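Local coordinates for protein amidohydrolase 2 (Bifidobacterium longum subsp. infantis, PDB 6UVZ) that is probably a metal-dependent hydrolase of the amidohydrolase superfamily with a TIM-barrel fold, its substrate not established, at residues I161-N166 with S192-V197; D10-I15 with S217-V222; G124-A129 with A152-V157; Q86-P91 with A116-F121; D19-P24 with V58-A63. All coordinates share one frame; numbering follows the deposited sequence.

Contact 1. Residues I161-N166 with S192-V197; sequences IDHLGN and SGDNPV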
# COMPACT_ATOMS: atom_id res chain seq x y z
N ILE A 161 1.96 -4.70 4.30
CA ILE A 161 3.00 -3.84 4.87
C ILE A 161 3.36 -2.79 3.82
O ILE A 161 3.88 -3.12 2.75
CB ILE A 161 4.23 -4.64 5.30
CG1 ILE A 161 3.82 -5.91 6.04
CG2 ILE A 161 5.12 -3.79 6.18
CD1 ILE A 161 3.04 -5.67 7.30
N ASP A 162 3.08 -1.53 4.11
CA ASP A 162 3.33 -0.45 3.16
C ASP A 162 4.79 -0.04 3.18
O ASP A 162 5.38 0.14 4.25
CB ASP A 162 2.45 0.76 3.47
CG ASP A 162 0.99 0.53 3.14
OD1 ASP A 162 0.65 -0.58 2.68
OD2 ASP A 162 0.18 1.46 3.34
N HIS A 163 5.37 0.11 1.99
CA HIS A 163 6.67 0.76 1.81
C HIS A 163 7.78 0.03 2.56
O HIS A 163 8.62 0.65 3.22
CB HIS A 163 6.60 2.23 2.23
CG HIS A 163 5.55 3.02 1.51
ND1 HIS A 163 4.81 2.51 0.47
CD2 HIS A 163 5.12 4.29 1.69
CE1 HIS A 163 3.97 3.43 0.03
NE2 HIS A 163 4.13 4.52 0.76
N LEU A 164 7.80 -1.30 2.44
CA LEU A 164 8.83 -2.14 3.05
C LEU A 164 8.92 -1.94 4.56
O LEU A 164 9.99 -2.08 5.15
CB LEU A 164 10.20 -1.89 2.39
CG LEU A 164 10.31 -2.24 0.91
CD1 LEU A 164 11.56 -1.63 0.30
CD2 LEU A 164 10.30 -3.75 0.71
N GLY A 165 7.80 -1.60 5.19
CA GLY A 165 7.75 -1.40 6.62
C GLY A 165 8.32 -0.09 7.12
O GLY A 165 8.33 0.12 8.34
N ASN A 166 8.77 0.79 6.23
CA ASN A 166 9.39 2.06 6.61
C ASN A 166 10.56 1.84 7.56
O ASN A 166 10.75 2.60 8.52
CB ASN A 166 8.37 3.03 7.21
CG ASN A 166 7.39 3.56 6.18
OD1 ASN A 166 7.63 4.60 5.56
ND2 ASN A 166 6.29 2.85 5.99
N SER A 192 8.18 -0.26 -2.18
CA SER A 192 8.08 1.13 -2.60
C SER A 192 8.51 2.01 -1.43
O SER A 192 9.31 1.58 -0.59
CB SER A 192 6.65 1.42 -3.10
OG SER A 192 5.69 1.18 -2.08
N GLY A 193 7.98 3.23 -1.36
CA GLY A 193 8.30 4.14 -0.28
C GLY A 193 8.49 5.57 -0.73
O GLY A 193 8.48 5.86 -1.93
N ASP A 194 8.67 6.48 0.23
CA ASP A 194 8.93 7.88 -0.08
C ASP A 194 10.37 8.14 -0.50
O ASP A 194 10.74 9.30 -0.70
CB ASP A 194 8.57 8.76 1.13
CG ASP A 194 7.13 8.59 1.57
OD1 ASP A 194 6.45 7.69 1.04
OD2 ASP A 194 6.69 9.35 2.45
N ASN A 195 11.17 7.09 -0.63
CA ASN A 195 12.56 7.19 -1.04
C ASN A 195 12.86 6.05 -2.00
O ASN A 195 12.15 5.04 -2.01
CB ASN A 195 13.52 7.12 0.16
CG ASN A 195 13.23 8.19 1.20
OD1 ASN A 195 13.74 9.30 1.12
ND2 ASN A 195 12.41 7.84 2.19
N PRO A 196 13.89 6.19 -2.83
CA PRO A 196 14.33 5.06 -3.65
C PRO A 196 14.70 3.87 -2.76
O PRO A 196 15.45 4.01 -1.79
CB PRO A 196 15.55 5.61 -4.40
CG PRO A 196 15.32 7.08 -4.45
CD PRO A 196 14.63 7.43 -3.16
N VAL A 197 14.15 2.71 -3.10
CA VAL A 197 14.34 1.52 -2.26
C VAL A 197 15.81 1.12 -2.26
O VAL A 197 16.53 1.26 -3.25
CB VAL A 197 13.44 0.37 -2.75
CG1 VAL A 197 11.97 0.76 -2.65
CG2 VAL A 197 13.80 -0.02 -4.17
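His163 lays its imidazole against the chain at Ser192 and Gly193, and no other residue buries more of itself in this contact. CA of Gly193 stands over one ring face, 3.8 Å from the ring centroid and displaced toward the rim, a CH-pi contact; CB of Asp162 lies over the opposite face. Glycine suits the site because, with phi near 140°, a side chain would jam against the preceding carbonyl O. CG of His163 is anti to the carbonyl carbon (chi1 -57°), beside the backbone N. ND1 stands 3.0 Å from OG of Ser192, a hydrogen bond that is weak because the N-H points well aside (122°). That hydroxyl has its stronger partner in Ser217. Asp194 comes to the ring obliquely, OD1 3.7 Å from CD2 of His163. Leu164 serves the apolar part: its CD1 meets CG1 of Val197 at 3.8 Å, the two side chains crossing at about a right angle. Leu164 also touches Ile201 and Val205, and Val197 touches Val202, of helix 199-209. An alanine in place of His163 would probably leave CA of Gly193 without the ring it packs on and open a gap beside His12, whose ring meets the imidazole edge-to-face. Two loops leaving neighbouring parallel strands, with a histidine after the sixth, are typical of the active-site end of TIM-barrel metal-dependent hydrolases.

Contact 2. Residues D10-I15 with S217-V222; sequences DSHFHI and SSNWPV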
# COMPACT_ATOMS: atom_id res chain seq x y z
N ASP A 10 -0.94 -2.15 -10.10
CA ASP A 10 -0.36 -1.21 -9.15
C ASP A 10 -1.08 -1.34 -7.82
O ASP A 10 -2.23 -0.92 -7.69
CB ASP A 10 -0.45 0.21 -9.69
CG ASP A 10 0.61 1.12 -9.11
OD1 ASP A 10 1.30 1.80 -9.90
OD2 ASP A 10 0.77 1.15 -7.87
N SER A 11 -0.41 -1.91 -6.82
CA SER A 11 -1.05 -2.16 -5.54
C SER A 11 -1.07 -0.94 -4.63
O SER A 11 -1.60 -1.04 -3.51
CB SER A 11 -0.36 -3.32 -4.82
OG SER A 11 1.02 -3.05 -4.62
N HIS A 12 -0.54 0.20 -5.07
CA HIS A 12 -0.49 1.38 -4.20
C HIS A 12 -0.28 2.62 -5.07
O HIS A 12 0.83 2.83 -5.57
CB HIS A 12 0.63 1.24 -3.17
CG HIS A 12 0.64 2.31 -2.13
ND1 HIS A 12 0.26 2.09 -0.82
CD2 HIS A 12 0.99 3.62 -2.20
CE1 HIS A 12 0.38 3.21 -0.14
NE2 HIS A 12 0.82 4.15 -0.95
N PHE A 13 -1.32 3.43 -5.22
CA PHE A 13 -1.20 4.71 -5.91
C PHE A 13 -2.18 5.69 -5.29
O PHE A 13 -3.11 5.30 -4.58
CB PHE A 13 -1.45 4.57 -7.42
CG PHE A 13 -2.90 4.53 -7.81
CD1 PHE A 13 -3.55 5.69 -8.22
CD2 PHE A 13 -3.61 3.35 -7.77
CE1 PHE A 13 -4.89 5.66 -8.58
CE2 PHE A 13 -4.95 3.31 -8.13
CZ PHE A 13 -5.58 4.47 -8.53
N HIS A 14 -1.97 6.97 -5.58
CA HIS A 14 -2.80 8.04 -5.04
C HIS A 14 -3.24 8.98 -6.16
O HIS A 14 -2.56 9.12 -7.18
CB HIS A 14 -2.05 8.86 -3.98
CG HIS A 14 -1.46 8.04 -2.88
ND1 HIS A 14 -2.21 7.51 -1.85
CD2 HIS A 14 -0.18 7.67 -2.63
CE1 HIS A 14 -1.42 6.84 -1.03
NE2 HIS A 14 -0.18 6.92 -1.48
N ILE A 15 -4.39 9.61 -5.95
CA ILE A 15 -4.87 10.70 -6.79
C ILE A 15 -5.50 11.75 -5.88
O ILE A 15 -6.08 11.42 -4.84
CB ILE A 15 -5.89 10.24 -7.86
CG1 ILE A 15 -7.07 9.51 -7.21
CG2 ILE A 15 -5.22 9.37 -8.91
CD1 ILE A 15 -8.17 9.15 -8.17
N SER A 217 4.54 -2.00 -6.16
CA SER A 217 3.93 -0.74 -5.76
C SER A 217 4.73 0.41 -6.34
O SER A 217 5.97 0.42 -6.25
CB SER A 217 3.86 -0.63 -4.23
OG SER A 217 3.61 0.70 -3.83
N SER A 218 4.04 1.38 -6.93
CA SER A 218 4.68 2.56 -7.49
C SER A 218 4.71 3.74 -6.54
O SER A 218 5.61 4.58 -6.66
CB SER A 218 3.97 2.98 -8.79
OG SER A 218 2.66 3.45 -8.52
N ASN A 219 3.75 3.84 -5.62
CA ASN A 219 3.62 4.98 -4.72
C ASN A 219 3.47 6.29 -5.50
O ASN A 219 3.88 7.35 -5.04
CB ASN A 219 4.80 5.07 -3.74
CG ASN A 219 4.46 5.85 -2.49
OD1 ASN A 219 3.29 6.04 -2.15
ND2 ASN A 219 5.49 6.32 -1.79
N TRP A 220 2.87 6.20 -6.68
CA TRP A 220 2.66 7.37 -7.52
C TRP A 220 1.55 8.24 -6.93
O TRP A 220 0.57 7.72 -6.41
CB TRP A 220 2.31 6.93 -8.94
CG TRP A 220 2.16 8.04 -9.93
CD1 TRP A 220 3.14 8.60 -10.69
CD2 TRP A 220 0.95 8.72 -10.27
NE1 TRP A 220 2.62 9.59 -11.49
CE2 TRP A 220 1.28 9.69 -11.25
CE3 TRP A 220 -0.38 8.62 -9.85
CZ2 TRP A 220 0.33 10.54 -11.81
CZ3 TRP A 220 -1.32 9.47 -10.41
CH2 TRP A 220 -0.96 10.41 -11.37
N PRO A 221 1.68 9.58 -7.00
CA PRO A 221 2.79 10.34 -7.59
C PRO A 221 3.85 10.76 -6.57
O PRO A 221 4.70 11.60 -6.90
CB PRO A 221 2.09 11.56 -8.16
CG PRO A 221 0.99 11.82 -7.19
CD PRO A 221 0.56 10.46 -6.65
N VAL A 222 3.80 10.20 -5.36
CA VAL A 222 4.79 10.54 -4.35
C VAL A 222 6.19 10.08 -4.75
O VAL A 222 7.19 10.66 -4.29
CB VAL A 222 4.38 9.94 -2.99
CG1 VAL A 222 5.28 10.45 -1.87
CG2 VAL A 222 2.93 10.26 -2.69
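A cis peptide bond joins Trp220 to Pro221, and both residues lie against His14: Trp220 O accepts a hydrogen bond from His14 N at 2.8 Å, while Pro221 CD rests 3.4 Å from His14 O. The proline ring turns back to cover the centre of one indole face, and Ile15 CG2 sits at the indole edge. One step earlier Asn219 N donates to His12 O at 3.1 Å. Asp10 supports the corner in the chain: its OD2 accepts from His12 N, two residues on, forming an Asx turn, and takes a weak second bond from Ser218 N at 3.4 Å. A short carboxylate suits this place because it can reach both backbones. Asn219 lies side by side with His12, and its OD1 is at the edge of the His14 ring, 3.6 Å from His14 NE2. The NE2 atoms of His12 and His14 are 3.0 Å apart. Their ND1 atoms are engaged elsewhere, with Lys190 NZ and Val58 O, and Asn219 ND2 bonds to Gly193 O and Asp194 OD1. A His-X-His motif at the end of the first strand, its two NE2 atoms this close, is consistent with a metal-binding centre, as in related amidohydrolases.

Contact 3. Residues G124-A129 with A152-V157; sequences GLRAMA and AQVPEV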
# COMPACT_ATOMS: atom_id res chain seq x y z
N GLY A 124 -10.90 -5.30 16.24
CA GLY A 124 -11.25 -4.72 14.96
C GLY A 124 -10.67 -5.48 13.78
O GLY A 124 -11.28 -5.54 12.71
N LEU A 125 -9.48 -6.06 13.96
CA LEU A 125 -8.89 -6.86 12.90
C LEU A 125 -9.73 -8.09 12.60
O LEU A 125 -9.92 -8.46 11.43
CB LEU A 125 -7.46 -7.27 13.28
CG LEU A 125 -6.41 -6.17 13.42
CD1 LEU A 125 -5.17 -6.68 14.13
CD2 LEU A 125 -6.04 -5.60 12.06
N ARG A 126 -10.27 -8.73 13.64
CA ARG A 126 -11.12 -9.90 13.43
C ARG A 126 -12.41 -9.53 12.72
O ARG A 126 -12.93 -10.30 11.91
CB ARG A 126 -11.43 -10.58 14.77
CG ARG A 126 -10.22 -10.80 15.65
CD ARG A 126 -10.58 -11.65 16.87
NE ARG A 126 -9.59 -11.52 17.94
CZ ARG A 126 -8.45 -12.21 17.99
NH1 ARG A 126 -8.15 -13.08 17.03
NH2 ARG A 126 -7.62 -12.03 19.01
N ALA A 127 -12.95 -8.34 13.01
CA ALA A 127 -14.17 -7.89 12.34
C ALA A 127 -13.93 -7.67 10.86
O ALA A 127 -14.75 -8.08 10.03
CB ALA A 127 -14.70 -6.62 13.01
N MSE A 128 -12.82 -7.03 10.51
CA MSE A 128 -12.46 -6.82 9.11
C MSE A 128 -12.19 -8.14 8.40
O MSE A 128 -12.53 -8.31 7.23
CB MSE A 128 -11.24 -5.90 9.00
CG MSE A 128 -11.50 -4.46 9.40
SE MSE A 128 -9.92 -3.34 9.20
CE MSE A 128 -8.86 -4.05 10.66
N ALA A 129 -11.56 -9.07 9.13
CA ALA A 129 -11.27 -10.38 8.55
C ALA A 129 -12.55 -11.12 8.19
O ALA A 129 -12.62 -11.76 7.13
CB ALA A 129 -10.43 -11.20 9.53
N ALA A 152 -0.13 -11.26 14.70
CA ALA A 152 0.05 -12.67 15.05
C ALA A 152 -1.18 -13.22 15.75
O ALA A 152 -1.50 -14.41 15.61
CB ALA A 152 1.29 -12.85 15.92
N GLN A 153 -1.89 -12.38 16.51
CA GLN A 153 -3.12 -12.82 17.16
C GLN A 153 -4.27 -12.95 16.18
O GLN A 153 -5.21 -13.71 16.45
CB GLN A 153 -3.50 -11.84 18.27
CG GLN A 153 -2.36 -11.50 19.22
CD GLN A 153 -2.76 -10.46 20.25
OE1 GLN A 153 -3.87 -10.47 20.77
NE2 GLN A 153 -1.84 -9.54 20.55
N VAL A 154 -4.22 -12.24 15.06
CA VAL A 154 -5.26 -12.32 14.04
C VAL A 154 -4.63 -12.77 12.73
O VAL A 154 -4.40 -11.95 11.83
CB VAL A 154 -5.98 -10.97 13.87
CG1 VAL A 154 -7.25 -11.14 13.05
CG2 VAL A 154 -6.30 -10.36 15.23
N PRO A 155 -4.33 -14.06 12.56
CA PRO A 155 -3.75 -14.52 11.29
C PRO A 155 -4.74 -14.57 10.15
O PRO A 155 -4.31 -14.72 8.99
CB PRO A 155 -3.24 -15.93 11.63
CG PRO A 155 -4.13 -16.38 12.74
CD PRO A 155 -4.44 -15.16 13.55
N GLU A 156 -6.04 -14.43 10.41
CA GLU A 156 -7.05 -14.52 9.37
C GLU A 156 -7.31 -13.20 8.66
O GLU A 156 -8.04 -13.18 7.67
CB GLU A 156 -8.37 -15.06 9.94
CG GLU A 156 -9.01 -14.18 11.01
CD GLU A 156 -8.45 -14.43 12.40
OE1 GLU A 156 -7.46 -15.17 12.52
OE2 GLU A 156 -9.02 -13.89 13.37
N VAL A 157 -6.73 -12.10 9.14
CA VAL A 157 -6.87 -10.80 8.48
C VAL A 157 -5.72 -10.63 7.50
O VAL A 157 -4.59 -11.06 7.76
CB VAL A 157 -6.93 -9.66 9.51
CG1 VAL A 157 -5.59 -9.48 10.21
CG2 VAL A 157 -7.36 -8.36 8.84
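Arg126 reaches across from its helix with its chain extended from CG to NE and sets the guanidinium over Val154, so that Val154 CG2 lies 3.7 Å from NH1 on one face of the flat group. The same NH1 donates to Gln153 O at 3.1 Å, a moderately bent bond in which the donor stands above the carbonyl plane and the oxygen is tilted somewhat from the guanidinium plane. This bond ties the arginine to the backbone of segment 152-157. On another side Glu156 OE2 lies near the guanidinium plane, 3.8 Å from NH1 of Arg126, a long salt bridge; the glutamate chain is bent at chi2 (-85°), which puts CD out of line with the backbone it leaves. Below these polar groups the contact is apolar. Leu125 crosses Val154 obliquely, CB of the leucine 3.8 Å from CG2 of the valine. Ala129 lies directly against the turn, its CB 3.6 Å from Glu156 CG and 3.8 Å from Val157 CB; a methyl group suits this spot because the two backbones approach closely. Phe151 touches both Leu125 and Val157. An alanine at Val154 would probably open a gap against Leu125 and leave the covered face of the Arg126 guanidinium without its methyl support. Residues 154 to 157 form a type I beta turn that carries the chain from helix 144-153 toward strand 159-161, and its packing on helix 119-131 joins neighbouring outer helices of a TIM barrel.

Contact 4. Residues Q86-P91 with A116-F121; sequences QGRVSP and ALEPEF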
# COMPACT_ATOMS: atom_id res chain seq x y z
N GLN A 86 -9.86 5.44 4.59
CA GLN A 86 -9.34 5.54 5.94
C GLN A 86 -10.41 5.26 6.98
O GLN A 86 -11.62 5.34 6.71
CB GLN A 86 -8.73 6.93 6.18
CG GLN A 86 -9.69 8.09 6.02
CD GLN A 86 -9.04 9.42 6.36
OE1 GLN A 86 -9.26 10.43 5.68
NE2 GLN A 86 -8.23 9.43 7.41
N GLY A 87 -9.96 4.93 8.18
CA GLY A 87 -10.86 4.64 9.28
C GLY A 87 -10.06 4.30 10.52
O GLY A 87 -8.83 4.18 10.49
N ARG A 88 -10.78 4.16 11.63
CA ARG A 88 -10.20 3.80 12.92
C ARG A 88 -10.61 2.37 13.25
O ARG A 88 -11.80 2.07 13.39
CB ARG A 88 -10.66 4.76 14.02
CG ARG A 88 -10.03 4.49 15.37
CD ARG A 88 -10.38 5.58 16.37
NE ARG A 88 -9.82 5.31 17.70
CZ ARG A 88 -8.59 5.63 18.07
NH1 ARG A 88 -7.77 6.24 17.22
NH2 ARG A 88 -8.17 5.34 19.29
N VAL A 89 -9.61 1.49 13.37
CA VAL A 89 -9.87 0.06 13.52
C VAL A 89 -10.56 -0.20 14.86
O VAL A 89 -10.04 0.17 15.92
CB VAL A 89 -8.57 -0.74 13.40
CG1 VAL A 89 -8.81 -2.19 13.79
CG2 VAL A 89 -8.04 -0.66 11.98
N SER A 90 -11.72 -0.84 14.80
CA SER A 90 -12.48 -1.23 15.98
C SER A 90 -13.59 -2.18 15.53
O SER A 90 -14.01 -2.13 14.38
CB SER A 90 -13.07 -0.01 16.71
OG SER A 90 -14.06 0.62 15.92
N PRO A 91 -14.08 -3.04 16.43
CA PRO A 91 -15.18 -3.94 16.05
C PRO A 91 -16.52 -3.23 15.92
O PRO A 91 -17.56 -3.87 15.74
CB PRO A 91 -15.20 -4.97 17.19
CG PRO A 91 -14.56 -4.27 18.34
CD PRO A 91 -13.53 -3.35 17.76
N ALA A 116 -1.36 -0.48 18.22
CA ALA A 116 -1.51 -1.87 17.80
C ALA A 116 -1.70 -2.82 18.98
O ALA A 116 -2.11 -3.97 18.77
CB ALA A 116 -0.29 -2.31 16.98
N LEU A 117 -1.41 -2.38 20.20
CA LEU A 117 -1.54 -3.21 21.38
C LEU A 117 -2.89 -3.06 22.07
O LEU A 117 -3.17 -3.78 23.03
CB LEU A 117 -0.42 -2.90 22.38
CG LEU A 117 1.01 -3.15 21.90
CD1 LEU A 117 2.00 -2.98 23.04
CD2 LEU A 117 1.14 -4.53 21.27
N GLU A 118 -3.74 -2.14 21.61
CA GLU A 118 -5.04 -1.96 22.23
C GLU A 118 -5.97 -3.11 21.83
O GLU A 118 -5.93 -3.58 20.69
CB GLU A 118 -5.66 -0.63 21.82
CG GLU A 118 -4.72 0.56 21.97
CD GLU A 118 -5.46 1.88 22.04
OE1 GLU A 118 -5.91 2.25 23.14
OE2 GLU A 118 -5.59 2.55 20.99
N PRO A 119 -6.80 -3.60 22.76
CA PRO A 119 -7.67 -4.74 22.42
C PRO A 119 -8.72 -4.41 21.37
O PRO A 119 -9.11 -5.31 20.61
CB PRO A 119 -8.32 -5.10 23.76
CG PRO A 119 -7.46 -4.45 24.80
CD PRO A 119 -6.92 -3.21 24.17
N GLU A 120 -9.19 -3.16 21.31
CA GLU A 120 -10.16 -2.81 20.28
C GLU A 120 -9.53 -2.84 18.89
O GLU A 120 -10.24 -3.05 17.90
CB GLU A 120 -10.77 -1.44 20.57
CG GLU A 120 -9.84 -0.26 20.29
CD GLU A 120 -10.52 1.08 20.52
OE1 GLU A 120 -11.42 1.15 21.39
OE2 GLU A 120 -10.16 2.05 19.83
N PHE A 121 -8.22 -2.63 18.80
CA PHE A 121 -7.54 -2.77 17.52
C PHE A 121 -7.45 -4.23 17.10
O PHE A 121 -7.65 -4.56 15.93
CB PHE A 121 -6.15 -2.14 17.59
CG PHE A 121 -5.44 -2.07 16.27
CD1 PHE A 121 -5.65 -1.00 15.41
CD2 PHE A 121 -4.56 -3.07 15.88
CE1 PHE A 121 -5.00 -0.93 14.20
CE2 PHE A 121 -3.90 -3.00 14.67
CZ PHE A 121 -4.12 -1.93 13.82
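Val89 and Phe121 carry the apolar part of this contact. The valine crosses the phenylalanine obliquely, its CB 3.6 Å from Phe121 CD1, while its CG1 makes an off-centre CH-pi contact 4.2 Å from the ring centroid. That methyl is anti to the backbone N (chi1 170°) and also lies 3.4 Å from Phe121 O, at the start of the helix. A beta-branched side chain suits the place, since CG1 and CG2 meet CD1 and CE1 of the ring and CG1 also the carbonyl of Phe121; Met128 of the same helix touches Val89 as well.

A second group of contacts is gathered round one carbonyl. Ser90 CA points its hydrogen almost straight at Glu120 O, with the carbon and oxygen 3.5 Å apart, and Pro91 CD lies 3.3 Å from the same oxygen. No conventional hydrogen bond links the two segments.

The third group is electrostatic and lies at the surface. Arg88, fully extended as far as NE, brings NH2 to 3.9 Å from Glu120 OE2, a long salt bridge with guanidinium and carboxylate planes 78° apart. Glu118, in the N-cap position, contributes only its charge, because OE2 lies well out of the guanidinium plane. Both glutamates have a stronger partner in Arg115, and the nearness of that second arginine to Arg88 would probably be offset by the two carboxylates. The loop 86-91 leaves the third strand of the parallel barrel with no helix before the fourth, and here it packs on the N-terminal end of helix 119-131, an outer helix of the TIM barrel.

Contact 5. Residues D19-P24 with V58-A63; sequences DAQDLP and VEVDAA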
# COMPACT_ATOMS: atom_id res chain seq x y z
N ASP A 19 -7.55 21.71 -5.34
CA ASP A 19 -8.60 22.71 -5.26
C ASP A 19 -9.85 22.17 -4.57
O ASP A 19 -10.36 22.78 -3.63
CB ASP A 19 -8.95 23.23 -6.66
CG ASP A 19 -7.84 24.06 -7.26
OD1 ASP A 19 -6.93 23.48 -7.90
OD2 ASP A 19 -7.86 25.30 -7.10
N ALA A 20 -10.36 21.02 -5.03
CA ALA A 20 -11.56 20.45 -4.45
C ALA A 20 -11.31 19.76 -3.12
O ALA A 20 -12.24 19.63 -2.32
CB ALA A 20 -12.19 19.44 -5.43
N GLN A 21 -10.07 19.34 -2.85
CA GLN A 21 -9.73 18.63 -1.63
C GLN A 21 -8.78 19.46 -0.78
O GLN A 21 -8.10 20.37 -1.28
CB GLN A 21 -9.11 17.26 -1.93
CG GLN A 21 -10.04 16.30 -2.64
CD GLN A 21 -9.36 15.00 -3.01
OE1 GLN A 21 -8.76 14.88 -4.07
NE2 GLN A 21 -9.46 14.01 -2.13
N ASP A 22 -8.73 19.14 0.51
CA ASP A 22 -7.87 19.81 1.47
C ASP A 22 -6.89 18.79 2.03
O ASP A 22 -7.27 17.94 2.84
CB ASP A 22 -8.69 20.45 2.59
CG ASP A 22 -7.85 21.24 3.57
OD1 ASP A 22 -6.67 21.52 3.25
OD2 ASP A 22 -8.35 21.58 4.66
N LEU A 23 -5.64 18.87 1.59
CA LEU A 23 -4.59 17.98 2.08
C LEU A 23 -3.58 18.79 2.88
O LEU A 23 -2.78 19.54 2.29
CB LEU A 23 -3.90 17.26 0.92
CG LEU A 23 -4.57 15.99 0.36
CD1 LEU A 23 -5.90 16.30 -0.31
CD2 LEU A 23 -3.63 15.28 -0.60
N PRO A 24 -3.57 18.68 4.21
CA PRO A 24 -2.65 19.53 4.99
C PRO A 24 -1.19 19.18 4.79
O PRO A 24 -0.34 20.07 4.79
CB PRO A 24 -3.10 19.28 6.44
CG PRO A 24 -3.72 17.93 6.41
CD PRO A 24 -4.39 17.81 5.07
N VAL A 58 -5.18 4.17 -2.44
CA VAL A 58 -4.93 4.26 -1.01
C VAL A 58 -5.28 5.67 -0.57
O VAL A 58 -5.03 6.63 -1.29
CB VAL A 58 -3.47 3.91 -0.66
CG1 VAL A 58 -3.27 3.88 0.85
CG2 VAL A 58 -3.08 2.57 -1.27
N GLU A 59 -5.87 5.78 0.63
CA GLU A 59 -6.33 7.08 1.11
C GLU A 59 -5.18 8.07 1.18
O GLU A 59 -4.05 7.73 1.55
CB GLU A 59 -6.99 6.92 2.48
CG GLU A 59 -6.13 6.24 3.54
CD GLU A 59 -5.30 7.23 4.34
OE1 GLU A 59 -4.18 6.87 4.75
OE2 GLU A 59 -5.77 8.36 4.54
N VAL A 60 -5.47 9.32 0.81
CA VAL A 60 -4.45 10.35 0.68
C VAL A 60 -4.38 11.22 1.94
O VAL A 60 -3.83 12.32 1.90
CB VAL A 60 -4.68 11.21 -0.57
CG1 VAL A 60 -4.60 10.36 -1.82
CG2 VAL A 60 -6.03 11.92 -0.49
N ASP A 61 -4.92 10.74 3.06
CA ASP A 61 -4.91 11.47 4.33
C ASP A 61 -5.57 12.84 4.17
O ASP A 61 -5.02 13.88 4.56
CB ASP A 61 -3.48 11.60 4.88
CG ASP A 61 -3.46 11.93 6.36
OD1 ASP A 61 -3.79 11.04 7.17
OD2 ASP A 61 -3.10 13.08 6.71
N ALA A 62 -6.76 12.84 3.59
CA ALA A 62 -7.49 14.08 3.35
C ALA A 62 -8.11 14.60 4.64
O ALA A 62 -8.32 13.86 5.61
CB ALA A 62 -8.58 13.86 2.29
N ALA A 63 -8.40 15.90 4.65
CA ALA A 63 -8.99 16.51 5.83
C ALA A 63 -10.44 16.07 6.03
O ALA A 63 -10.87 15.82 7.16
CB ALA A 63 -8.90 18.04 5.74
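The segments 21-24 and 60-63 run at 85° to each other and are joined where Ala63 N donates a hydrogen bond to Asp22 O at 3.0 Å, Leu23 lying over Ala62 with their CA atoms 5.0 Å apart. The small CB of Ala63 fits beside this bond, 3.7 Å from Asp22 OD2. Leu23 fills the inner side: it crosses Val60 obliquely, its CD2 4.1 Å from CG2 of the valine and 3.9 Å from Val60 O, which is hydrogen-bonded to Trp25 NE1. Trp16 touches both Leu23 and Val60, so branched apolar residues suit the buried side here. Gln21 reaches NE2 to 4.3 Å from Val60 CG2, while its OE1 accepts from the backbone of Asp17. Pro24 completes the outer side, CD facing Asp61 O. Asp61 has left-handed backbone angles (57°/50°), and its N bonds to Glu59 OE2 from above the carboxylate plane; the other oxygen, Glu59 OE1, makes a salt bridge with Arg103. The meeting joins the loops that follow strands 7-13 and 51-58, the first two of the barrel, and is typical of the beta-alpha loops that pack together round the C-terminal mouth of a TIM barrel.

Contacts 1 and 2 form one site at the barrel mouth, their centres 11 Å apart: Ser192 OG and Ser217 OG lie 2.8 Å apart in a probable hydrogen bond, and His163 CE1 is 3.4 Å from His12 NE2. By family resemblance this cluster is the probable active centre. Contact 5 adjoins it, its centre 15 Å from that of contact 2, with Val58 N 3.2 Å from Phe13 O in a probable hydrogen bond. Contacts 3 and 4 share helix 119-131, with centres 10 Å apart and Met128 CE 3.6 Å from Val89 CG1, and lie 23 Å or more from the centres of contacts 1 and 2, on the barrel's outer side. The other four contacts all lie within the loop that contact 2 closes.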